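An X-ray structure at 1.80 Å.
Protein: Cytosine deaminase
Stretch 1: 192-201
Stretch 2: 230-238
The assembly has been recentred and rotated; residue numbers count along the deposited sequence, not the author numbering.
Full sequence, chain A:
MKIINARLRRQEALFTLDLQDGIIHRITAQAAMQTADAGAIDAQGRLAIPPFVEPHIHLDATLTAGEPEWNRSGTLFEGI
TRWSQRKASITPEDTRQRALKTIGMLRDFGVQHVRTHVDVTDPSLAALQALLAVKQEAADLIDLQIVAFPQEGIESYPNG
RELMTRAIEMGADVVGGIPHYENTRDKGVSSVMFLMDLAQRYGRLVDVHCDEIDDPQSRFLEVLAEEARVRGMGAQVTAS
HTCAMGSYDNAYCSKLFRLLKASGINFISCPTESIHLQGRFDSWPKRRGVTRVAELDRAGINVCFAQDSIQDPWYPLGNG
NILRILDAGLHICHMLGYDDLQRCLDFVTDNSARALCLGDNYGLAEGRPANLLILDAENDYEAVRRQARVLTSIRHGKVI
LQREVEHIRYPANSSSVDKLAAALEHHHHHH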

ATOM      1  N   VAL A 192     -26.655 -15.937 -14.353  1.00 13.45           N
ATOM      2  CA  VAL A 192     -27.165 -15.077 -13.284  1.00 10.62           C
ATOM      3  C   VAL A 192     -28.601 -15.464 -12.930  1.00 11.04           C
ATOM      4  O   VAL A 192     -28.957 -15.523 -11.745  1.00 12.88           O
ATOM      5  CB  VAL A 192     -27.054 -13.576 -13.629  1.00 10.33           C
ATOM      6  CG1 VAL A 192     -27.747 -12.724 -12.562  1.00 11.26           C
ATOM      7  CG2 VAL A 192     -25.578 -13.167 -13.789  1.00 10.38           C
ATOM      8  N   MET A 193     -29.418 -15.754 -13.941  1.00 11.31           N
ATOM      9  CA  MET A 193     -30.795 -16.195 -13.679  1.00 13.37           C
ATOM     10  C   MET A 193     -30.812 -17.478 -12.853  1.00 15.51           C
ATOM     11  O   MET A 193     -31.564 -17.591 -11.877  1.00 14.24           O
ATOM     12  CB  MET A 193     -31.571 -16.397 -14.983  1.00 13.51           C
ATOM     13  CG  MET A 193     -31.624 -15.160 -15.866  1.00 13.71           C
ATOM     14  SD  MET A 193     -32.367 -13.733 -15.005  1.00 18.67           S
ATOM     15  CE  MET A 193     -32.305 -12.501 -16.313  1.00 29.53           C
ATOM     16  N   PHE A 194     -29.962 -18.435 -13.233  1.00 13.38           N
ATOM     17  CA  PHE A 194     -29.834 -19.680 -12.487  1.00 12.98           C
ATOM     18  C   PHE A 194     -29.422 -19.470 -11.027  1.00 12.84           C
ATOM     19  O   PHE A 194     -30.020 -20.044 -10.123  1.00 12.70           O
ATOM     20  CB  PHE A 194     -28.837 -20.645 -13.156  1.00 13.20           C
ATOM     21  CG  PHE A 194     -28.470 -21.808 -12.278  1.00 12.77           C
ATOM     22  CD1 PHE A 194     -29.334 -22.895 -12.152  1.00 13.38           C
ATOM     23  CD2 PHE A 194     -27.299 -21.795 -11.530  1.00 13.17           C
ATOM     24  CE1 PHE A 194     -29.016 -23.968 -11.319  1.00 17.22           C
ATOM     25  CE2 PHE A 194     -26.970 -22.873 -10.696  1.00 14.76           C
ATOM     26  CZ  PHE A 194     -27.832 -23.955 -10.594  1.00 16.63           C
ATOM     27  N   LEU A 195     -28.374 -18.688 -10.805  1.00 11.83           N
ATOM     28  CA  LEU A 195     -27.816 -18.575  -9.467  1.00 11.75           C
ATOM     29  C   LEU A 195     -28.781 -17.831  -8.542  1.00 12.28           C
ATOM     30  O   LEU A 195     -28.888 -18.152  -7.362  1.00 12.59           O
ATOM     31  CB  LEU A 195     -26.423 -17.928  -9.474  1.00 11.25           C
ATOM     32  CG  LEU A 195     -26.216 -16.425  -9.699  1.00 16.33           C
ATOM     33  CD1 LEU A 195     -26.324 -15.596  -8.399  1.00 13.64           C
ATOM     34  CD2 LEU A 195     -24.857 -16.192 -10.363  1.00 14.82           C
ATOM     35  N   MET A 196     -29.493 -16.854  -9.087  1.00 12.89           N
ATOM     36  CA  MET A 196     -30.509 -16.154  -8.305  1.00 13.59           C
ATOM     37  C   MET A 196     -31.682 -17.076  -7.959  1.00 16.73           C
ATOM     38  O   MET A 196     -32.182 -17.049  -6.836  1.00 15.51           O
ATOM     39  CB  MET A 196     -30.979 -14.878  -9.020  1.00 12.15           C
ATOM     40  CG  MET A 196     -29.899 -13.807  -9.130  1.00 13.26           C
ATOM     41  SD  MET A 196     -29.335 -13.135  -7.539  1.00 16.32           S
ATOM     42  CE  MET A 196     -30.658 -11.961  -7.174  1.00 13.73           C
ATOM     43  N   ASP A 197     -32.107 -17.907  -8.913  1.00 14.12           N
ATOM     44  CA  ASP A 197     -33.141 -18.907  -8.638  1.00 13.47           C
ATOM     45  C   ASP A 197     -32.686 -19.874  -7.548  1.00 19.07           C
ATOM     46  O   ASP A 197     -33.458 -20.215  -6.645  1.00 14.21           O
ATOM     47  CB  ASP A 197     -33.487 -19.714  -9.899  1.00 14.23           C
ATOM     48  CG  ASP A 197     -34.301 -18.916 -10.910  1.00 20.01           C
ATOM     49  OD1 ASP A 197     -34.851 -17.856 -10.539  1.00 21.97           O
ATOM     50  OD2 ASP A 197     -34.404 -19.365 -12.073  1.00 22.15           O
ATOM     51  N   LEU A 198     -31.445 -20.345  -7.668  1.00 16.44           N
ATOM     52  CA  LEU A 198     -30.839 -21.222  -6.668  1.00 13.67           C
ATOM     53  C   LEU A 198     -30.869 -20.586  -5.271  1.00 13.68           C
ATOM     54  O   LEU A 198     -31.343 -21.194  -4.318  1.00 15.55           O
ATOM     55  CB  LEU A 198     -29.393 -21.553  -7.068  1.00 16.06           C
ATOM     56  CG  LEU A 198     -28.645 -22.596  -6.231  1.00 15.36           C
ATOM     57  CD1 LEU A 198     -29.339 -23.954  -6.287  1.00 15.99           C
ATOM     58  CD2 LEU A 198     -27.172 -22.696  -6.692  1.00 13.35           C
ATOM     59  N   ALA A 199     -30.360 -19.367  -5.151  1.00 14.58           N
ATOM     60  CA  ALA A 199     -30.358 -18.665  -3.865  1.00 13.19           C
ATOM     61  C   ALA A 199     -31.760 -18.506  -3.293  1.00 13.69           C
ATOM     62  O   ALA A 199     -31.963 -18.671  -2.089  1.00 16.82           O
ATOM     63  CB  ALA A 199     -29.701 -17.318  -3.998  1.00 12.61           C
ATOM     64  N   GLN A 200     -32.729 -18.193  -4.148  1.00 17.02           N
ATOM     65  CA  GLN A 200     -34.107 -18.035  -3.666  1.00 24.36           C
ATOM     66  C   GLN A 200     -34.722 -19.347  -3.227  1.00 26.31           C
ATOM     67  O   GLN A 200     -35.441 -19.402  -2.229  1.00 22.32           O
ATOM     68  CB  GLN A 200     -35.006 -17.402  -4.728  1.00 24.64           C
ATOM     69  CG  GLN A 200     -34.981 -15.906  -4.725  1.00 27.38           C
ATOM     70  CD  GLN A 200     -36.192 -15.300  -5.409  1.00 22.93           C
ATOM     71  OE1 GLN A 200     -36.413 -15.498  -6.605  1.00 20.68           O
ATOM     72  NE2 GLN A 200     -36.981 -14.557  -4.653  1.00 28.38           N
ATOM     73  N   ARG A 201     -34.458 -20.407  -3.981  1.00 19.97           N
ATOM     74  CA  ARG A 201     -35.038 -21.703  -3.665  1.00 20.44           C
ATOM     75  C   ARG A 201     -34.519 -22.264  -2.335  1.00 20.85           C
ATOM     76  O   ARG A 201     -35.259 -22.914  -1.602  1.00 23.21           O
ATOM     77  CB  ARG A 201     -34.813 -22.695  -4.805  1.00 22.87           C
ATOM     78  CG  ARG A 201     -35.322 -24.083  -4.484  1.00 30.18           C
ATOM     79  CD  ARG A 201     -35.988 -24.720  -5.676  1.00 45.00           C
ATOM     80  NE  ARG A 201     -36.625 -25.985  -5.320  1.00 53.46           N
ATOM     81  CZ  ARG A 201     -37.079 -26.859  -6.211  1.00 58.91           C
ATOM     82  NH1 ARG A 201     -36.962 -26.600  -7.507  1.00 60.60           N
ATOM     83  NH2 ARG A 201     -37.643 -27.991  -5.810  1.00 58.98           N
ATOM     84  N   VAL A 230     -36.022  -6.923  -8.470  1.00 19.07           N
ATOM     85  CA  VAL A 230     -37.301  -7.570  -8.773  1.00 17.75           C
ATOM     86  C   VAL A 230     -37.685  -8.610  -7.718  1.00 19.56           C
ATOM     87  O   VAL A 230     -38.860  -8.741  -7.344  1.00 21.92           O
ATOM     88  CB  VAL A 230     -37.249  -8.220 -10.175  1.00 26.49           C
ATOM     89  CG1 VAL A 230     -38.354  -9.254 -10.352  1.00 41.03           C
ATOM     90  CG2 VAL A 230     -37.332  -7.151 -11.250  1.00 28.28           C
ATOM     91  N   ARG A 231     -36.689  -9.334  -7.221  1.00 18.75           N
ATOM     92  CA  ARG A 231     -36.932 -10.415  -6.272  1.00 18.23           C
ATOM     93  C   ARG A 231     -36.992  -9.893  -4.836  1.00 19.50           C
ATOM     94  O   ARG A 231     -37.348 -10.621  -3.918  1.00 20.10           O
ATOM     95  CB  ARG A 231     -35.857 -11.498  -6.418  1.00 18.45           C
ATOM     96  CG  ARG A 231     -35.923 -12.269  -7.732  1.00 14.62           C
ATOM     97  CD  ARG A 231     -34.595 -12.947  -8.003  1.00 17.32           C
ATOM     98  NE  ARG A 231     -34.457 -13.426  -9.384  1.00 16.05           N
ATOM     99  CZ  ARG A 231     -34.540 -14.700  -9.761  1.00 17.42           C
ATOM    100  NH1 ARG A 231     -34.770 -15.650  -8.867  1.00 14.87           N
ATOM    101  NH2 ARG A 231     -34.375 -15.025 -11.042  1.00 15.30           N
ATOM    102  N   GLY A 232     -36.643  -8.623  -4.649  1.00 20.24           N
ATOM    103  CA  GLY A 232     -36.655  -8.012  -3.333  1.00 16.23           C
ATOM    104  C   GLY A 232     -35.563  -8.538  -2.416  1.00 21.53           C
ATOM    105  O   GLY A 232     -35.729  -8.578  -1.199  1.00 21.61           O
ATOM    106  N   MET A 233     -34.430  -8.934  -2.985  1.00 17.86           N
ATOM    107  CA  MET A 233     -33.375  -9.526  -2.164  1.00 20.17           C
ATOM    108  C   MET A 233     -32.072  -8.724  -2.137  1.00 22.92           C
ATOM    109  O   MET A 233     -31.008  -9.275  -1.868  1.00 20.63           O
ATOM    110  CB  MET A 233     -33.135 -11.001  -2.551  1.00 24.92           C
ATOM    111  CG  MET A 233     -33.004 -11.281  -4.034  1.00 33.58           C
ATOM    112  SD  MET A 233     -33.107 -13.056  -4.458  1.00 26.98           S
ATOM    113  CE  MET A 233     -31.713 -13.721  -3.546  1.00 25.58           C
ATOM    114  N   GLY A 234     -32.154  -7.417  -2.390  1.00 19.80           N
ATOM    115  CA  GLY A 234     -30.948  -6.607  -2.490  1.00 19.65           C
ATOM    116  C   GLY A 234     -29.977  -6.689  -1.320  1.00 14.57           C
ATOM    117  O   GLY A 234     -28.772  -6.823  -1.517  1.00 16.01           O
ATOM    118  N   ALA A 235     -30.499  -6.608  -0.101  1.00 14.48           N
ATOM    119  CA  ALA A 235     -29.663  -6.672   1.101  1.00 17.65           C
ATOM    120  C   ALA A 235     -28.859  -7.982   1.175  1.00 17.66           C
ATOM    121  O   ALA A 235     -27.785  -8.031   1.777  1.00 20.44           O
ATOM    122  CB  ALA A 235     -30.521  -6.498   2.358  1.00 23.16           C
ATOM    123  N   GLN A 236     -29.374  -9.026   0.542  1.00 12.81           N
ATOM    124  CA  GLN A 236     -28.753 -10.350   0.598  1.00 14.74           C
ATOM    125  C   GLN A 236     -27.803 -10.593  -0.573  1.00 17.19           C
ATOM    126  O   GLN A 236     -27.277 -11.697  -0.734  1.00 15.18           O
ATOM    127  CB  GLN A 236     -29.824 -11.441   0.613  1.00 17.03           C
ATOM    128  CG  GLN A 236     -30.636 -11.513   1.909  1.00 21.06           C
ATOM    129  CD  GLN A 236     -31.636 -10.388   2.037  1.00 35.49           C
ATOM    130  OE1 GLN A 236     -32.379 -10.089   1.100  1.00 41.70           O
ATOM    131  NE2 GLN A 236     -31.657  -9.746   3.200  1.00 35.14           N
ATOM    132  N   VAL A 237     -27.584  -9.561  -1.384  1.00 12.41           N
ATOM    133  CA  VAL A 237     -26.812  -9.704  -2.614  1.00 10.77           C
ATOM    134  C   VAL A 237     -25.590  -8.795  -2.631  1.00 15.76           C
ATOM    135  O   VAL A 237     -25.690  -7.607  -2.347  1.00 14.89           O
ATOM    136  CB  VAL A 237     -27.687  -9.399  -3.855  1.00 12.13           C
ATOM    137  CG1 VAL A 237     -26.850  -9.461  -5.144  1.00 12.89           C
ATOM    138  CG2 VAL A 237     -28.858 -10.392  -3.924  1.00 14.93           C
ATOM    139  N   THR A 238     -24.436  -9.367  -2.963  1.00 12.60           N
ATOM    140  CA  THR A 238     -23.213  -8.592  -3.124  1.00 11.07           C
ATOM    141  C   THR A 238     -22.633  -8.810  -4.514  1.00 12.06           C
ATOM    142  O   THR A 238     -22.648  -9.933  -5.036  1.00 12.40           O
ATOM    143  CB  THR A 238     -22.156  -8.957  -2.054  1.00 14.66           C
ATOM    144  OG1 THR A 238     -22.668  -8.656  -0.747  1.00 16.53           O
ATOM    145  CG2 THR A 238     -20.866  -8.165  -2.272  1.00 16.56           C
TER

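The strongest polar link is the salt bridge between Arg 231 and Asp 197. Both terminal nitrogens of the guanidinium converge on one carboxylate oxygen: Arg 231 NH1 lies 2.8 Å from Asp 197 OD1, with an N-H...O angle of 149°, and Arg 231 NH2 lies 2.9 Å from Asp 197 OD1, at 140°. The arrangement is therefore a fork onto a single acceptor, which accounts for the bent angles. The CA-to-CB bond of Asp 197 points away from the other stretch, yet its carboxylate comes nearer, reaching the contact from an exposed position.

NH1 also donates to Gln 200. The distance from Arg 231 NH1 to Gln 200 OE1 is 2.8 Å and the angle 134°, so this hydrogen bond is short but distinctly bent. Both acceptors lie at the guanidinium edge, near its plane, where the N-H groups point. By contrast, the 3.5 Å separation of Asp 197 N and Arg 231 NH1 is not a hydrogen bond: both atoms are donors, and Asp 197 N is already bonded to Met 193 O within the helix, at 3.0 Å.

One face of the guanidinium is covered by Met 196, whose CB stands 3.6 Å from Arg 231 CZ. The arginine side chain thus fits as a knob among Met 193, Met 196, Asp 197 and Gln 200, combining polar edge contacts with packing against the helix.

Beyond the arginine, the contact becomes largely apolar. Met 196 CE lies 3.8 Å from Met 233 SD and 4.0 Å from Val 237 CG2, so one methyl group touches both residues. Met 233 also reaches the next turn of the helix: its SD is 3.4 Å from Gln 200 CG, and its CE is 4.1 Å from Ala 199 CB. Gln 200 accordingly meets the arginine through its amide oxygen and the methionine through its aliphatic chain.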